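Local coordinates for Ispd/ispf bifunctional enzyme (Campylobacter jejuni, PDB 1W55), which makes 4-diphosphocytidyl-2-C-methyl-D-erythritol from CTP and methylerythritol phosphate and, in a second domain, cyclises its 2-phosphate derivative to methylerythritol cyclodiphosphate with release of CMP, at residues K22-R27 with N56-M60. Numbering follows the deposited sequence.
Sequences KKQFLR and NITYM
In the cytidylyltransferase (IspD) domain, the end of the loop that follows strand 4-9 packs through Phe25 against Asn56, at the N-cap position, and Tyr59 and Met60 of the short helix 57-61. The aromatic pair is edge-to-face: Tyr59 turns the edge carrying CD2 and CE2 to one face of Phe25, near its rim, with ring centroids 5.4 Å apart and planes at 72°. The rings come closest at 3.8 Å, from Phe25 CE2 to Tyr59 CD2. With CG anti to the backbone N (chi1 -173°), the Tyr59 ring extends from the helix to Phe25. On the opposite face of Phe25, Gln24 CG sits over the ring centre, so the phenyl is sandwiched between its own neighbour and the helix. The Asn56 amide meets the Phe25 rim near the ring plane, ND2 lying 4.0 Å from CZ, with amide and ring almost perpendicular. Met60 completes the apolar patch, its extended chain bringing CE to 4.1 Å from Phe25 CE2. Beyond the ring, in the conformer described, one of two for Arg27, the Tyr59 hydroxyl takes a weak but nearly straight hydrogen bond from Arg27 NH2 (3.5 Å, 172°). The same guanidinium folds back along its own segment, NH1 donating to Phe25 O at 3.1 Å; both oxygens lie at its edge. On the other flank, the outstretched Lys22 brings NZ to 3.6 Å from Asn56 OD1, a loose polar approach. Gln24 NE2 is held by Ala10 O, just after strand 4-9 in the CMP pocket, and Met60 packs on Trp34 of helix 33-42 and Phe69 of strand 68-71. The contact lies where the cytidylyltransferase part meets the synthase part, at Glu295, Ile296 and Trp368 between helix 282-295 and the end of the chain.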
loop_
_atom_site.group_PDB
_atom_site.type_symbol
_atom_site.label_atom_id
_atom_site.label_comp_id
_atom_site.label_asym_id
_atom_site.label_seq_id
_atom_site.Cartn_x
_atom_site.Cartn_y
_atom_site.Cartn_z
ATOM N N LYS A 22 15.501 16.848 22.591
ATOM C CA LYS A 22 16.462 17.446 21.672
ATOM C C LYS A 22 16.378 16.771 20.307
ATOM O O LYS A 22 16.363 15.529 20.196
ATOM C CB LYS A 22 17.873 17.329 22.221
ATOM C CG LYS A 22 18.137 18.217 23.433
ATOM C CD LYS A 22 19.522 17.942 24.003
ATOM C CE LYS A 22 19.688 18.546 25.402
ATOM N NZ LYS A 22 20.965 18.103 26.056
ATOM N N LYS A 23 16.332 17.596 19.266
ATOM C CA LYS A 23 16.088 17.098 17.919
ATOM C C LYS A 23 17.146 16.116 17.415
ATOM O O LYS A 23 16.842 15.243 16.607
ATOM C CB LYS A 23 15.826 18.246 16.939
ATOM C CG LYS A 23 17.064 18.941 16.385
ATOM C CD LYS A 23 16.663 19.797 15.195
ATOM C CE LYS A 23 16.665 21.255 15.556
ATOM N NZ LYS A 23 17.937 21.866 15.089
ATOM N N GLN A 24 18.370 16.226 17.915
ATOM C CA GLN A 24 19.436 15.324 17.475
ATOM C C GLN A 24 19.254 13.891 17.987
ATOM O O GLN A 24 19.864 12.964 17.435
ATOM C CB GLN A 24 20.834 15.858 17.809
ATOM C CG GLN A 24 20.957 16.607 19.121
ATOM C CD GLN A 24 20.675 18.095 18.973
ATOM O OE1 GLN A 24 19.576 18.552 19.297
ATOM N NE2 GLN A 24 21.666 18.854 18.489
ATOM N N PHE A 25 18.399 13.724 19.009
ATOM C CA PHE A 25 18.115 12.420 19.600
ATOM C C PHE A 25 16.726 11.835 19.307
ATOM O O PHE A 25 16.359 10.828 19.902
ATOM C CB PHE A 25 18.389 12.431 21.116
ATOM C CG PHE A 25 19.759 12.927 21.471
ATOM C CD1 PHE A 25 19.917 14.022 22.307
ATOM C CD2 PHE A 25 20.886 12.329 20.936
ATOM C CE1 PHE A 25 21.179 14.509 22.615
ATOM C CE2 PHE A 25 22.160 12.804 21.235
ATOM C CZ PHE A 25 22.305 13.891 22.078
ATOM N N LEU A 26 15.955 12.453 18.419
ATOM C CA LEU A 26 14.759 11.802 17.872
ATOM C C LEU A 26 15.173 10.529 17.168
ATOM O O LEU A 26 16.195 10.524 16.462
ATOM C CB LEU A 26 14.053 12.688 16.853
ATOM C CG LEU A 26 13.446 14.007 17.327
ATOM C CD1 LEU A 26 13.001 14.807 16.108
ATOM C CD2 LEU A 26 12.288 13.769 18.302
ATOM N N ARG A 27 14.401 9.462 17.335
ATOM C CA ARG A 27 14.764 8.201 16.707
ATOM C C ARG A 27 14.182 8.067 15.310
ATOM O O ARG A 27 12.992 8.249 15.102
ATOM C CB ARG A 27 14.392 6.993 17.592
ATOM C CG ARG A 27 15.605 6.332 18.264
ATOM C CD ARG A 27 16.492 7.318 19.052
ATOM N NE ARG A 27 17.502 6.665 19.879
ATOM C CZ ARG A 27 18.084 7.226 20.936
ATOM N NH1 ARG A 27 17.773 8.462 21.291
ATOM N NH2 ARG A 27 18.990 6.553 21.636
ATOM N N ASN A 56 27.331 16.840 23.418
ATOM C CA ASN A 56 27.162 15.622 24.218
ATOM C C ASN A 56 28.085 14.517 23.707
ATOM O O ASN A 56 27.610 13.453 23.275
ATOM C CB ASN A 56 25.714 15.112 24.160
ATOM C CG ASN A 56 24.677 16.220 24.267
ATOM O OD1 ASN A 56 23.999 16.360 25.287
ATOM N ND2 ASN A 56 24.523 16.992 23.195
ATOM N N ILE A 57 29.391 14.771 23.752
ATOM C CA ILE A 57 30.380 13.865 23.160
ATOM C C ILE A 57 30.371 12.476 23.807
ATOM O O ILE A 57 30.402 11.463 23.103
ATOM C CB ILE A 57 31.809 14.492 23.176
ATOM C CG1 ILE A 57 31.890 15.668 22.196
ATOM C CG2 ILE A 57 32.880 13.449 22.799
ATOM C CD1 ILE A 57 33.250 16.369 22.161
ATOM N N THR A 58 30.323 12.449 25.139
ATOM C CA THR A 58 30.346 11.219 25.931
ATOM C C THR A 58 29.228 10.293 25.482
ATOM O O THR A 58 29.463 9.118 25.190
ATOM C CB THR A 58 30.187 11.542 27.451
ATOM O OG1 THR A 58 31.264 12.384 27.892
ATOM C CG2 THR A 58 30.359 10.275 28.307
ATOM N N TYR A 59 28.018 10.841 25.420
ATOM C CA TYR A 59 26.854 10.093 24.988
ATOM C C TYR A 59 26.965 9.635 23.520
ATOM O O TYR A 59 26.733 8.460 23.223
ATOM C CB TYR A 59 25.583 10.909 25.227
ATOM C CG TYR A 59 24.311 10.135 24.970
ATOM C CD1 TYR A 59 24.086 8.882 25.572
ATOM C CD2 TYR A 59 23.336 10.640 24.117
ATOM C CE1 TYR A 59 22.917 8.165 25.314
ATOM C CE2 TYR A 59 22.163 9.938 23.864
ATOM C CZ TYR A 59 21.958 8.708 24.461
ATOM O OH TYR A 59 20.799 8.021 24.183
ATOM N N MET A 60 27.340 10.546 22.614
ATOM C CA MET A 60 27.403 10.230 21.186
ATOM C C MET A 60 28.445 9.176 20.849
ATOM O O MET A 60 28.237 8.366 19.939
ATOM C CB MET A 60 27.674 11.476 20.353
ATOM C CG MET A 60 26.514 12.438 20.302
ATOM S SD MET A 60 26.795 13.694 19.072
ATOM C CE MET A 60 25.232 14.620 19.200
#